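PDB 2O8Q: cupin type-2 domain-containing protein from Burkholderia xenovorans, which is of unknown function but adopts a cupin fold and binds a nickel ion in the crystal, consistent with a metal-dependent role. Local coordinates for residues A[56-70]-A[88-102]. Sequence-based numbering, arbitrary orientation.
Sequences PTWHTHTVGFQLFYV and EAGGSAFQPPGVRHR. With NI (nickel (II) ion), chain C.
His-59 and His-61 meet His-101 in a metal-site contact joined to antiparallel strand pairing, near the centre of the chain in the cupin fold. His-59, His-61 and His-101 each bind nickel through NE2 at 2.1 Å, and three waters complete the six ligands. The His-59 and His-101 rings meet obliquely, with their planes at 62°. In both, CG sits between the backbone N and the carbonyl carbon, which, with the ring rotation about CB-CG, brings NE2 to the metal. The far nitrogens are held too. His-59 ND1 donates to Thr-57 O at 2.8 Å, in the ring plane and almost straight (176°). His-101 ND1 donates to Val-99 O, lying above that carbonyl's plane. His-61 ND1 is hydrogen-bonded to Thr-123 OG1. These bonds fix the ring rotations and may make the imidazoles stronger metal ligands. Paired backbone bonds tie His-59 to His-101. This His-X-His pair and a third histidine from strand 101-106 match the three histidines of the classical cupin site; no glutamate binds the nickel. Beside the site, the extended Arg-102 chain runs over one face of Trp-58. Arg-102 CD lies 3.6 Å from the centroid of the Trp-58 five-membered ring, a CH-pi contact, and the guanidinium is only 17° from parallel to the indole. Arg-102 NH2 forms a salt bridge with Glu-78. Farther along, strands 66-70 and 92-94 pair antiparallel. Phe-68 and Ala-93 exchange two backbone bonds. Val-70 N and O reach the 88-91 turn, at Gly-91 O and Gly-90 N. Leu-67 CD1 meets Phe-94 CB at 4.1 Å, on the face shared with Tyr-69 and Ser-92. Ala-43 and Arg-29 of a neighbouring subunit pack there on Leu-67 and Tyr-69. A water donates to both Gly-64 O and Gln-95 O.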
loop_
_atom_site.group_PDB
_atom_site.type_symbol
_atom_site.label_atom_id
_atom_site.label_comp_id
_atom_site.label_asym_id
_atom_site.label_seq_id
_atom_site.Cartn_x
_atom_site.Cartn_y
_atom_site.Cartn_z
ATOM N N PRO A 56 20.668 20.695 -9.102
ATOM C CA PRO A 56 19.575 19.769 -9.431
ATOM C C PRO A 56 20.125 18.482 -10.035
ATOM O O PRO A 56 20.712 18.497 -11.125
ATOM C CB PRO A 56 18.728 20.555 -10.456
ATOM C CG PRO A 56 19.459 21.770 -10.770
ATOM C CD PRO A 56 20.833 21.700 -10.160
ATOM N N THR A 57 19.919 17.377 -9.319
ATOM C CA THR A 57 20.480 16.092 -9.677
ATOM C C THR A 57 19.352 15.101 -9.978
ATOM O O THR A 57 18.490 14.925 -9.122
ATOM C CB THR A 57 21.290 15.588 -8.480
ATOM O OG1 THR A 57 22.251 16.610 -8.148
ATOM C CG2 THR A 57 22.009 14.348 -8.835
ATOM N N TRP A 58 19.339 14.540 -11.194
ATOM C CA TRP A 58 18.382 13.487 -11.541
ATOM C C TRP A 58 18.538 12.331 -10.581
ATOM O O TRP A 58 19.643 11.864 -10.307
ATOM C CB TRP A 58 18.589 13.014 -12.961
ATOM C CG TRP A 58 18.146 13.986 -14.004
ATOM C CD1 TRP A 58 18.962 14.811 -14.757
ATOM C CD2 TRP A 58 16.812 14.212 -14.500
ATOM N NE1 TRP A 58 18.219 15.552 -15.642
ATOM C CE2 TRP A 58 16.910 15.175 -15.545
ATOM C CE3 TRP A 58 15.552 13.675 -14.203
ATOM C CZ2 TRP A 58 15.801 15.631 -16.233
ATOM C CZ3 TRP A 58 14.470 14.102 -14.908
ATOM C CH2 TRP A 58 14.588 15.092 -15.887
ATOM N N HIS A 59 17.422 11.843 -10.047
ATOM C CA HIS A 59 17.469 10.772 -9.071
ATOM C C HIS A 59 16.131 10.032 -9.075
ATOM O O HIS A 59 15.171 10.444 -9.727
ATOM C CB HIS A 59 17.773 11.315 -7.651
ATOM C CG HIS A 59 16.712 12.218 -7.109
ATOM N ND1 HIS A 59 16.689 13.571 -7.387
ATOM C CD2 HIS A 59 15.641 11.977 -6.319
ATOM C CE1 HIS A 59 15.654 14.118 -6.770
ATOM N NE2 HIS A 59 15.000 13.177 -6.113
ATOM N N THR A 60 16.098 8.934 -8.324
ATOM C CA THR A 60 14.920 8.130 -8.101
ATOM C C THR A 60 14.837 7.759 -6.619
ATOM O O THR A 60 15.832 7.754 -5.903
ATOM C CB THR A 60 14.956 6.814 -8.912
ATOM O OG1 THR A 60 16.042 5.987 -8.432
ATOM C CG2 THR A 60 15.173 7.081 -10.394
ATOM N N HIS A 61 13.640 7.419 -6.207
ATOM C CA HIS A 61 13.390 6.907 -4.858
ATOM C C HIS A 61 12.776 5.525 -4.921
ATOM O O HIS A 61 11.936 5.271 -5.780
ATOM C CB HIS A 61 12.464 7.826 -4.074
ATOM C CG HIS A 61 12.890 9.257 -4.090
ATOM N ND1 HIS A 61 14.026 9.708 -3.455
ATOM C CD2 HIS A 61 12.315 10.329 -4.673
ATOM C CE1 HIS A 61 14.154 11.014 -3.682
ATOM N NE2 HIS A 61 13.132 11.415 -4.429
ATOM N N THR A 62 13.137 4.670 -3.963
ATOM C CA THR A 62 12.576 3.298 -3.920
ATOM C C THR A 62 11.236 3.290 -3.180
ATOM O O THR A 62 11.106 2.771 -2.078
ATOM C CB THR A 62 13.590 2.248 -3.328
ATOM O OG1 THR A 62 13.808 2.497 -1.914
ATOM C CG2 THR A 62 14.833 2.264 -4.042
ATOM N N VAL A 63 10.248 3.922 -3.754
ATOM C CA VAL A 63 8.973 4.100 -3.137
ATOM C C VAL A 63 7.915 3.386 -3.931
ATOM O O VAL A 63 8.070 3.210 -5.193
ATOM C CB VAL A 63 8.575 5.617 -3.063
ATOM C CG1 VAL A 63 9.472 6.299 -2.122
ATOM C CG2 VAL A 63 8.507 6.300 -4.439
ATOM N N GLY A 64 6.852 2.958 -3.238
ATOM C CA GLY A 64 5.653 2.572 -3.910
ATOM C C GLY A 64 5.087 4.004 -4.075
ATOM O O GLY A 64 5.543 4.809 -4.926
ATOM N N PHE A 65 4.269 4.403 -3.146
ATOM C CA PHE A 65 3.410 5.539 -3.261
ATOM C C PHE A 65 4.196 6.796 -2.909
ATOM O O PHE A 65 4.935 6.804 -1.911
ATOM C CB PHE A 65 2.225 5.400 -2.298
ATOM C CG PHE A 65 1.272 6.533 -2.377
ATOM C CD1 PHE A 65 0.490 6.703 -3.520
ATOM C CD2 PHE A 65 1.207 7.469 -1.368
ATOM C CE1 PHE A 65 -0.357 7.779 -3.640
ATOM C CE2 PHE A 65 0.329 8.556 -1.498
ATOM C CZ PHE A 65 -0.446 8.683 -2.597
ATOM N N GLN A 66 4.037 7.837 -3.717
ATOM C CA GLN A 66 4.634 9.090 -3.369
ATOM C C GLN A 66 3.823 10.294 -3.901
ATOM O O GLN A 66 3.596 10.412 -5.086
ATOM C CB GLN A 66 6.069 9.161 -3.933
ATOM C CG GLN A 66 6.803 10.413 -3.491
ATOM C CD GLN A 66 8.294 10.325 -3.826
ATOM O OE1 GLN A 66 8.648 9.970 -4.960
ATOM N NE2 GLN A 66 9.160 10.661 -2.829
ATOM N N LEU A 67 3.407 11.171 -2.978
ATOM C CA LEU A 67 2.617 12.349 -3.344
ATOM C C LEU A 67 3.106 13.583 -2.638
ATOM O O LEU A 67 3.391 13.522 -1.439
ATOM C CB LEU A 67 1.146 12.147 -2.909
ATOM C CG LEU A 67 0.117 13.236 -3.241
ATOM C CD1 LEU A 67 -0.066 13.507 -4.745
ATOM C CD2 LEU A 67 -1.255 12.879 -2.613
ATOM N N PHE A 68 3.200 14.710 -3.358
ATOM C CA PHE A 68 3.505 16.010 -2.767
ATOM C C PHE A 68 2.296 16.918 -2.938
ATOM O O PHE A 68 1.647 16.921 -4.011
ATOM C CB PHE A 68 4.673 16.672 -3.502
ATOM C CG PHE A 68 5.958 15.932 -3.284
ATOM C CD1 PHE A 68 6.716 16.134 -2.134
ATOM C CD2 PHE A 68 6.324 14.915 -4.126
ATOM C CE1 PHE A 68 7.853 15.391 -1.902
ATOM C CE2 PHE A 68 7.458 14.190 -3.872
ATOM C CZ PHE A 68 8.206 14.407 -2.773
ATOM N N TYR A 69 2.017 17.672 -1.881
ATOM C CA TYR A 69 0.968 18.718 -1.897
ATOM C C TYR A 69 1.581 20.002 -1.368
ATOM O O TYR A 69 1.993 20.073 -0.259
ATOM C CB TYR A 69 -0.265 18.307 -1.082
ATOM C CG TYR A 69 -1.449 19.233 -1.253
ATOM C CD1 TYR A 69 -1.517 20.397 -0.511
ATOM C CD2 TYR A 69 -2.431 18.985 -2.195
ATOM C CE1 TYR A 69 -2.581 21.265 -0.686
ATOM C CE2 TYR A 69 -3.490 19.828 -2.358
ATOM C CZ TYR A 69 -3.567 20.975 -1.616
ATOM O OH TYR A 69 -4.633 21.852 -1.794
ATOM N N VAL A 70 1.640 21.025 -2.207
ATOM C CA VAL A 70 2.274 22.287 -1.825
ATOM C C VAL A 70 1.359 23.121 -0.942
ATOM O O VAL A 70 0.222 23.440 -1.295
ATOM C CB VAL A 70 2.736 23.091 -3.048
ATOM C CG1 VAL A 70 3.408 24.395 -2.568
ATOM C CG2 VAL A 70 3.684 22.247 -3.892
ATOM N N GLU A 88 2.490 25.737 -7.278
ATOM C CA GLU A 88 2.280 26.757 -6.261
ATOM C C GLU A 88 1.384 26.154 -5.187
ATOM O O GLU A 88 0.988 24.981 -5.309
ATOM C CB GLU A 88 1.558 27.970 -6.858
ATOM C CG GLU A 88 2.249 28.645 -8.005
ATOM C CD GLU A 88 1.412 29.819 -8.500
ATOM O OE1 GLU A 88 1.565 30.901 -7.922
ATOM O OE2 GLU A 88 0.608 29.636 -9.436
ATOM N N ALA A 89 1.003 26.949 -4.183
ATOM C CA ALA A 89 0.118 26.414 -3.119
ATOM C C ALA A 89 -1.119 25.768 -3.756
ATOM O O ALA A 89 -1.738 26.373 -4.671
ATOM C CB ALA A 89 -0.283 27.488 -2.109
ATOM N N GLY A 90 -1.484 24.579 -3.259
ATOM C CA GLY A 90 -2.654 23.866 -3.751
ATOM C C GLY A 90 -2.297 22.902 -4.852
ATOM O O GLY A 90 -3.129 22.118 -5.235
ATOM N N GLY A 91 -1.077 23.008 -5.392
ATOM C CA GLY A 91 -0.614 22.107 -6.440
ATOM C C GLY A 91 -0.156 20.779 -5.873
ATOM O O GLY A 91 0.373 20.722 -4.743
ATOM N N SER A 92 -0.305 19.715 -6.656
ATOM C CA SER A 92 0.086 18.390 -6.207
ATOM C C SER A 92 0.807 17.666 -7.303
ATOM O O SER A 92 0.557 17.908 -8.500
ATOM C CB SER A 92 -1.145 17.607 -5.791
ATOM O OG SER A 92 -2.108 17.478 -6.824
ATOM N N ALA A 93 1.739 16.799 -6.899
ATOM C CA ALA A 93 2.465 15.990 -7.835
ATOM C C ALA A 93 2.514 14.570 -7.310
ATOM O O ALA A 93 3.101 14.301 -6.253
ATOM C CB ALA A 93 3.904 16.491 -8.051
ATOM N N PHE A 94 1.916 13.658 -8.066
ATOM C CA PHE A 94 2.008 12.224 -7.805
ATOM C C PHE A 94 3.211 11.710 -8.621
ATOM O O PHE A 94 3.256 11.887 -9.848
ATOM C CB PHE A 94 0.729 11.498 -8.223
ATOM C CG PHE A 94 0.889 9.998 -8.304
ATOM C CD1 PHE A 94 0.976 9.214 -7.157
ATOM C CD2 PHE A 94 1.089 9.396 -9.513
ATOM C CE1 PHE A 94 1.194 7.852 -7.265
ATOM C CE2 PHE A 94 1.313 8.037 -9.572
ATOM C CZ PHE A 94 1.355 7.310 -8.461
ATOM N N GLN A 95 4.174 11.085 -7.909
ATOM C CA GLN A 95 5.396 10.605 -8.510
ATOM C C GLN A 95 5.342 9.080 -8.535
ATOM O O GLN A 95 5.436 8.435 -7.512
ATOM C CB GLN A 95 6.608 11.039 -7.749
ATOM C CG GLN A 95 6.738 12.542 -7.726
ATOM C CD GLN A 95 8.096 13.049 -7.212
ATOM O OE1 GLN A 95 8.936 12.279 -6.616
ATOM N NE2 GLN A 95 8.349 14.341 -7.446
ATOM N N PRO A 96 5.254 8.517 -9.729
ATOM C CA PRO A 96 5.224 7.069 -9.834
ATOM C C PRO A 96 6.432 6.397 -9.207
ATOM O O PRO A 96 7.519 6.980 -9.125
ATOM C CB PRO A 96 5.247 6.808 -11.390
ATOM C CG PRO A 96 4.672 8.041 -11.971
ATOM C CD PRO A 96 5.066 9.168 -11.063
ATOM N N PRO A 97 6.269 5.141 -8.822
ATOM C CA PRO A 97 7.384 4.407 -8.233
ATOM C C PRO A 97 8.680 4.499 -9.041
ATOM O O PRO A 97 8.731 4.129 -10.210
ATOM C CB PRO A 97 6.843 2.945 -8.206
ATOM C CG PRO A 97 5.385 3.127 -8.002
ATOM C CD PRO A 97 5.038 4.310 -8.899
ATOM N N GLY A 98 9.709 5.049 -8.420
ATOM C CA GLY A 98 11.010 5.130 -9.038
ATOM C C GLY A 98 11.181 6.074 -10.227
ATOM O O GLY A 98 12.160 5.992 -10.965
ATOM N N VAL A 99 10.218 6.981 -10.424
ATOM C CA VAL A 99 10.290 7.891 -11.555
ATOM C C VAL A 99 11.578 8.717 -11.486
ATOM O O VAL A 99 11.955 9.158 -10.384
ATOM C CB VAL A 99 9.035 8.814 -11.662
ATOM C CG1 VAL A 99 8.939 9.802 -10.570
ATOM C CG2 VAL A 99 9.011 9.565 -13.013
ATOM N N ARG A 100 12.253 8.894 -12.630
ATOM C CA ARG A 100 13.441 9.739 -12.675
ATOM C C ARG A 100 13.006 11.178 -12.654
ATOM O O ARG A 100 12.156 11.593 -13.440
ATOM C CB ARG A 100 14.310 9.436 -13.889
ATOM C CG ARG A 100 14.918 8.066 -13.889
ATOM C CD ARG A 100 15.791 7.911 -15.144
ATOM N NE ARG A 100 16.296 6.565 -15.298
ATOM C CZ ARG A 100 15.608 5.553 -15.836
ATOM N NH1 ARG A 100 14.355 5.715 -16.272
ATOM N NH2 ARG A 100 16.176 4.354 -15.927
ATOM N N HIS A 101 13.544 11.935 -11.710
ATOM C CA HIS A 101 13.113 13.321 -11.525
ATOM C C HIS A 101 14.181 14.147 -10.834
ATOM O O HIS A 101 15.185 13.645 -10.346
ATOM C CB HIS A 101 11.815 13.395 -10.731
ATOM C CG HIS A 101 11.982 12.941 -9.323
ATOM N ND1 HIS A 101 12.194 11.619 -8.984
ATOM C CD2 HIS A 101 12.058 13.643 -8.159
ATOM C CE1 HIS A 101 12.396 11.543 -7.676
ATOM N NE2 HIS A 101 12.297 12.749 -7.152
ATOM N N ARG A 102 13.962 15.457 -10.793
ATOM C CA ARG A 102 14.865 16.318 -10.055
ATOM C C ARG A 102 14.081 17.571 -9.666
ATOM O O ARG A 102 13.005 17.817 -10.225
ATOM C CB ARG A 102 16.129 16.634 -10.874
ATOM C CG ARG A 102 15.889 17.373 -12.173
ATOM C CD ARG A 102 17.179 17.718 -12.887
ATOM N NE ARG A 102 16.975 18.343 -14.188
ATOM C CZ ARG A 102 17.964 18.877 -14.904
ATOM N NH1 ARG A 102 19.204 18.852 -14.413
ATOM N NH2 ARG A 102 17.726 19.425 -16.096
HETATM NI NI NI C . 13.101 13.328 -5.249
HETATM O O HOH W 1 11.501 8.323 -7.828
HETATM O O HOH W 2 3.933 6.411 -6.363
HETATM O O HOH W 3 8.899 8.155 -7.018
HETATM O O HOH W 4 11.155 13.503 -4.413
HETATM O O HOH W 5 13.988 14.136 -3.465
HETATM O O HOH W 6 12.939 15.394 -5.824
#